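Local coordinates for arginase (Glaciozyma antarctica, PDB 5YNL), which probably hydrolyses L-arginine to L-ornithine and urea, as a cold-adapted arginase of a psychrophilic yeast, at residues T131-S143 against S156-Y169. Numbering follows the deposited sequence.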
loop_
_atom_site.group_PDB
_atom_site.type_symbol
_atom_site.label_atom_id
_atom_site.label_comp_id
_atom_site.label_asym_id
_atom_site.label_seq_id
_atom_site.Cartn_x
_atom_site.Cartn_y
_atom_site.Cartn_z
ATOM N N THR A 131 5.465 -6.119 12.369
ATOM C CA THR A 131 5.254 -6.396 10.947
ATOM C C THR A 131 4.791 -7.837 10.736
ATOM O O THR A 131 4.022 -8.113 9.813
ATOM C CB THR A 131 6.504 -6.086 10.086
ATOM O OG1 THR A 131 7.651 -6.742 10.631
ATOM C CG2 THR A 131 6.764 -4.594 10.039
ATOM N N LYS A 132 5.251 -8.749 11.594
ATOM C CA LYS A 132 4.823 -10.144 11.522
ATOM C C LYS A 132 3.364 -10.214 11.954
ATOM O O LYS A 132 2.552 -10.890 11.322
ATOM C CB LYS A 132 5.703 -11.048 12.401
ATOM C CG LYS A 132 5.430 -12.556 12.293
ATOM C CD LYS A 132 6.130 -13.305 13.444
ATOM C CE LYS A 132 6.177 -14.826 13.263
ATOM N NZ LYS A 132 7.109 -15.459 14.254
ATOM N N ASP A 133 3.041 -9.499 13.027
ATOM C CA ASP A 133 1.666 -9.368 13.501
ATOM C C ASP A 133 0.753 -8.924 12.350
ATOM O O ASP A 133 -0.274 -9.554 12.071
ATOM C CB ASP A 133 1.626 -8.393 14.696
ATOM C CG ASP A 133 0.283 -7.698 14.863
ATOM O OD1 ASP A 133 0.052 -6.663 14.191
ATOM O OD2 ASP A 133 -0.531 -8.170 15.686
ATOM N N VAL A 134 1.157 -7.867 11.651
ATOM C CA VAL A 134 0.388 -7.373 10.519
ATOM C C VAL A 134 0.314 -8.406 9.399
ATOM O O VAL A 134 -0.764 -8.657 8.861
ATOM C CB VAL A 134 0.957 -6.046 9.988
ATOM C CG1 VAL A 134 0.256 -5.638 8.689
ATOM C CG2 VAL A 134 0.835 -4.958 11.060
ATOM N N ALA A 135 1.457 -9.002 9.056
ATOM C CA ALA A 135 1.537 -10.006 7.987
ATOM C C ALA A 135 0.537 -11.132 8.203
ATOM O O ALA A 135 -0.052 -11.654 7.250
ATOM C CB ALA A 135 2.930 -10.574 7.909
ATOM N N ASP A 136 0.367 -11.515 9.467
ATOM C CA ASP A 136 -0.536 -12.595 9.824
ATOM C C ASP A 136 -1.997 -12.159 9.694
ATOM O O ASP A 136 -2.807 -12.860 9.075
ATOM C CB ASP A 136 -0.248 -13.098 11.248
ATOM C CG ASP A 136 1.123 -13.751 11.379
ATOM O OD1 ASP A 136 1.539 -14.475 10.445
ATOM O OD2 ASP A 136 1.780 -13.536 12.421
ATOM N N ARG A 137 -2.331 -11.002 10.265
ATOM C CA ARG A 137 -3.720 -10.532 10.290
ATOM C C ARG A 137 -4.206 -10.256 8.874
ATOM O O ARG A 137 -5.358 -10.537 8.525
ATOM C CB ARG A 137 -3.860 -9.276 11.158
ATOM C CG ARG A 137 -3.406 -9.460 12.599
ATOM C CD ARG A 137 -2.972 -8.131 13.226
ATOM N NE ARG A 137 -4.072 -7.182 13.391
ATOM C CZ ARG A 137 -3.917 -5.910 13.762
ATOM N NH1 ARG A 137 -4.974 -5.111 13.887
ATOM N NH2 ARG A 137 -2.703 -5.434 14.002
ATOM N N VAL A 138 -3.304 -9.717 8.060
ATOM C CA VAL A 138 -3.586 -9.430 6.663
ATOM C C VAL A 138 -3.866 -10.724 5.901
ATOM O O VAL A 138 -4.827 -10.798 5.133
ATOM C CB VAL A 138 -2.431 -8.634 6.027
ATOM C CG1 VAL A 138 -2.529 -8.649 4.519
ATOM C CG2 VAL A 138 -2.426 -7.205 6.567
ATOM N N TYR A 139 -3.056 -11.755 6.142
ATOM C CA TYR A 139 -3.291 -13.041 5.482
ATOM C C TYR A 139 -4.632 -13.642 5.890
ATOM O O TYR A 139 -5.364 -14.156 5.039
ATOM C CB TYR A 139 -2.175 -14.062 5.736
ATOM C CG TYR A 139 -2.498 -15.376 5.073
ATOM C CD1 TYR A 139 -2.402 -15.523 3.695
ATOM C CD2 TYR A 139 -2.940 -16.460 5.815
ATOM C CE1 TYR A 139 -2.718 -16.722 3.075
ATOM C CE2 TYR A 139 -3.262 -17.665 5.205
ATOM C CZ TYR A 139 -3.148 -17.788 3.838
ATOM O OH TYR A 139 -3.466 -18.977 3.237
ATOM N N ALA A 140 -4.937 -13.571 7.188
ATOM C CA ALA A 140 -6.210 -14.050 7.727
ATOM C C ALA A 140 -7.371 -13.506 6.905
ATOM O O ALA A 140 -8.187 -14.259 6.389
ATOM C CB ALA A 140 -6.354 -13.635 9.182
ATOM N N HIS A 141 -7.432 -12.187 6.785
ATOM C CA HIS A 141 -8.391 -11.546 5.893
ATOM C C HIS A 141 -8.179 -11.959 4.429
ATOM O O HIS A 141 -9.136 -12.312 3.744
ATOM C CB HIS A 141 -8.337 -10.024 6.059
ATOM C CG HIS A 141 -8.754 -9.557 7.420
ATOM N ND1 HIS A 141 -10.064 -9.288 7.742
ATOM C CD2 HIS A 141 -8.033 -9.332 8.544
ATOM C CE1 HIS A 141 -10.135 -8.900 9.007
ATOM N NE2 HIS A 141 -8.918 -8.920 9.514
ATOM N N ALA A 142 -6.933 -11.911 3.956
ATOM C CA ALA A 142 -6.605 -12.322 2.586
ATOM C C ALA A 142 -7.064 -13.754 2.256
ATOM O O ALA A 142 -7.704 -13.999 1.230
ATOM C CB ALA A 142 -5.111 -12.181 2.334
ATOM N N SER A 143 -6.739 -14.703 3.124
ATOM C CA SER A 143 -7.094 -16.106 2.881
ATOM C C SER A 143 -8.599 -16.391 2.941
ATOM O O SER A 143 -9.004 -17.544 3.059
ATOM C CB SER A 143 -6.389 -16.995 3.897
ATOM O OG SER A 143 -6.895 -16.738 5.194
ATOM N N SER A 156 6.851 1.179 6.647
ATOM C CA SER A 156 7.594 -0.070 6.863
ATOM C C SER A 156 6.651 -1.234 7.161
ATOM O O SER A 156 7.011 -2.404 6.964
ATOM C CB SER A 156 8.659 0.066 7.965
ATOM O OG SER A 156 8.105 0.445 9.224
ATOM N N LEU A 157 5.445 -0.905 7.634
ATOM C CA LEU A 157 4.400 -1.897 7.890
ATOM C C LEU A 157 4.005 -2.638 6.603
ATOM O O LEU A 157 3.393 -3.726 6.669
ATOM C CB LEU A 157 3.165 -1.240 8.494
ATOM C CG LEU A 157 3.089 -0.967 9.990
ATOM C CD1 LEU A 157 4.467 -0.925 10.660
ATOM C CD2 LEU A 157 2.343 0.332 10.220
ATOM N N ALA A 158 4.352 -2.053 5.448
ATOM C CA ALA A 158 4.150 -2.743 4.170
ATOM C C ALA A 158 4.940 -4.058 4.050
ATOM O O ALA A 158 4.637 -4.890 3.199
ATOM C CB ALA A 158 4.414 -1.840 2.984
ATOM N N MET A 159 5.948 -4.232 4.893
ATOM C CA MET A 159 6.602 -5.513 5.010
ATOM C C MET A 159 5.560 -6.569 5.355
ATOM O O MET A 159 5.527 -7.647 4.755
ATOM C CB MET A 159 7.687 -5.457 6.087
ATOM C CG MET A 159 9.066 -5.122 5.536
ATOM S SD MET A 159 10.406 -5.302 6.734
ATOM C CE MET A 159 10.036 -3.923 7.833
ATOM N N GLY A 160 4.687 -6.249 6.304
ATOM C CA GLY A 160 3.670 -7.197 6.720
ATOM C C GLY A 160 2.534 -7.320 5.723
ATOM O O GLY A 160 2.196 -8.427 5.275
ATOM N N THR A 161 1.954 -6.174 5.379
ATOM C CA THR A 161 0.813 -6.104 4.475
ATOM C C THR A 161 1.084 -6.818 3.135
ATOM O O THR A 161 0.225 -7.548 2.615
ATOM C CB THR A 161 0.405 -4.615 4.259
ATOM O OG1 THR A 161 -0.947 -4.513 3.804
ATOM C CG2 THR A 161 1.280 -3.984 3.261
ATOM N N VAL A 162 2.287 -6.634 2.591
ATOM C CA VAL A 162 2.636 -7.214 1.301
ATOM C C VAL A 162 2.946 -8.718 1.466
ATOM O O VAL A 162 2.651 -9.526 0.584
ATOM C CB VAL A 162 3.827 -6.447 0.655
ATOM C CG1 VAL A 162 4.419 -7.205 -0.529
ATOM C CG2 VAL A 162 3.412 -5.055 0.232
ATOM N N SER A 163 3.513 -9.099 2.608
ATOM C CA SER A 163 3.783 -10.511 2.854
ATOM C C SER A 163 2.487 -11.319 2.883
ATOM O O SER A 163 2.354 -12.307 2.170
ATOM C CB SER A 163 4.549 -10.698 4.161
ATOM O OG SER A 163 5.761 -9.967 4.133
ATOM N N GLY A 164 1.529 -10.883 3.700
ATOM C CA GLY A 164 0.245 -11.555 3.808
ATOM C C GLY A 164 -0.464 -11.638 2.472
ATOM O O GLY A 164 -0.908 -12.710 2.065
ATOM N N THR A 165 -0.562 -10.498 1.788
ATOM C CA THR A 165 -1.252 -10.395 0.509
ATOM C C THR A 165 -0.635 -11.320 -0.545
ATOM O O THR A 165 -1.351 -12.063 -1.237
ATOM C CB THR A 165 -1.225 -8.943 0.012
ATOM O OG1 THR A 165 -1.982 -8.109 0.914
ATOM C CG2 THR A 165 -1.786 -8.853 -1.388
ATOM N N PHE A 166 0.690 -11.280 -0.671
ATOM C CA PHE A 166 1.374 -12.113 -1.656
ATOM C C PHE A 166 1.396 -13.567 -1.247
ATOM O O PHE A 166 1.445 -14.444 -2.101
ATOM C CB PHE A 166 2.790 -11.606 -1.907
ATOM C CG PHE A 166 2.855 -10.457 -2.879
ATOM C CD1 PHE A 166 2.376 -9.200 -2.525
ATOM C CD2 PHE A 166 3.395 -10.635 -4.146
ATOM C CE1 PHE A 166 2.433 -8.136 -3.411
ATOM C CE2 PHE A 166 3.459 -9.579 -5.037
ATOM C CZ PHE A 166 2.970 -8.324 -4.673
ATOM N N LYS A 167 1.381 -13.820 0.060
ATOM C CA LYS A 167 1.261 -15.178 0.579
ATOM C C LYS A 167 -0.004 -15.775 0.002
ATOM O O LYS A 167 -0.011 -16.908 -0.471
ATOM C CB LYS A 167 1.161 -15.153 2.110
ATOM C CG LYS A 167 0.814 -16.488 2.756
ATOM C CD LYS A 167 1.961 -16.976 3.616
ATOM C CE LYS A 167 2.422 -15.895 4.572
ATOM N NZ LYS A 167 1.322 -15.426 5.464
ATOM N N ALA A 168 -1.071 -14.985 0.030
ATOM C CA ALA A 168 -2.352 -15.409 -0.515
ATOM C C ALA A 168 -2.427 -15.187 -2.024
ATOM O O ALA A 168 -3.107 -15.927 -2.725
ATOM C CB ALA A 168 -3.475 -14.683 0.172
ATOM N N TYR A 169 -1.749 -14.163 -2.524
ATOM C CA TYR A 169 -1.719 -13.925 -3.961
ATOM C C TYR A 169 -0.279 -13.809 -4.442
ATOM O O TYR A 169 0.266 -12.701 -4.525
ATOM C CB TYR A 169 -2.499 -12.653 -4.329
ATOM C CG TYR A 169 -3.966 -12.671 -3.941
ATOM C CD1 TYR A 169 -4.877 -13.457 -4.630
ATOM C CD2 TYR A 169 -4.440 -11.879 -2.893
ATOM C CE1 TYR A 169 -6.218 -13.467 -4.288
ATOM C CE2 TYR A 169 -5.789 -11.880 -2.539
ATOM C CZ TYR A 169 -6.679 -12.679 -3.244
ATOM O OH TYR A 169 -8.022 -12.691 -2.903
#
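Ala135 meets Gly160 and Tyr139 meets Gly164 where two helices running in the same general direction cross at -33°, their axes 7.0 Å apart. Ala135 CA lies 3.7 Å from Gly160 CA. The two glycines, with no side chain, let the backbones come this close. Two CA-H...O contacts join the backbones here: Gly160 CA to Thr131 O and Ala135 CA to Gly160 O, each 3.2 Å. Val138 CG1, anti to the backbone N (chi1 165°), packs on Thr161 O at 3.5 Å. That oxygen accepts a hydrogen bond from Thr165 OG1, which is also hydrogen-bonded to Ser326 OG, outside the two segments. Tyr139 packs its ring against the chain of Lys167, which crosses it at about a right angle. Lys167 CG touches Tyr139 CD1 at 3.5 Å. The bent lysine chain brings Lys167 NZ to 4.4 Å from the centroid of the Tyr139 ring, an off-centre cation-pi contact. Ala168 CB meets Tyr139 CE1 at 3.6 Å and also packs on Ala142 CB. Without the ring, as with an alanine here, Lys167 NZ is likely to lose its cation-pi partner and a gap to open beside Ala168. This is close glycine-mediated helix packing. Helices 124-142 and 158-168 flank strand 147-152 in sequence, within the parallel-sheet alpha/beta fold of the arginase family.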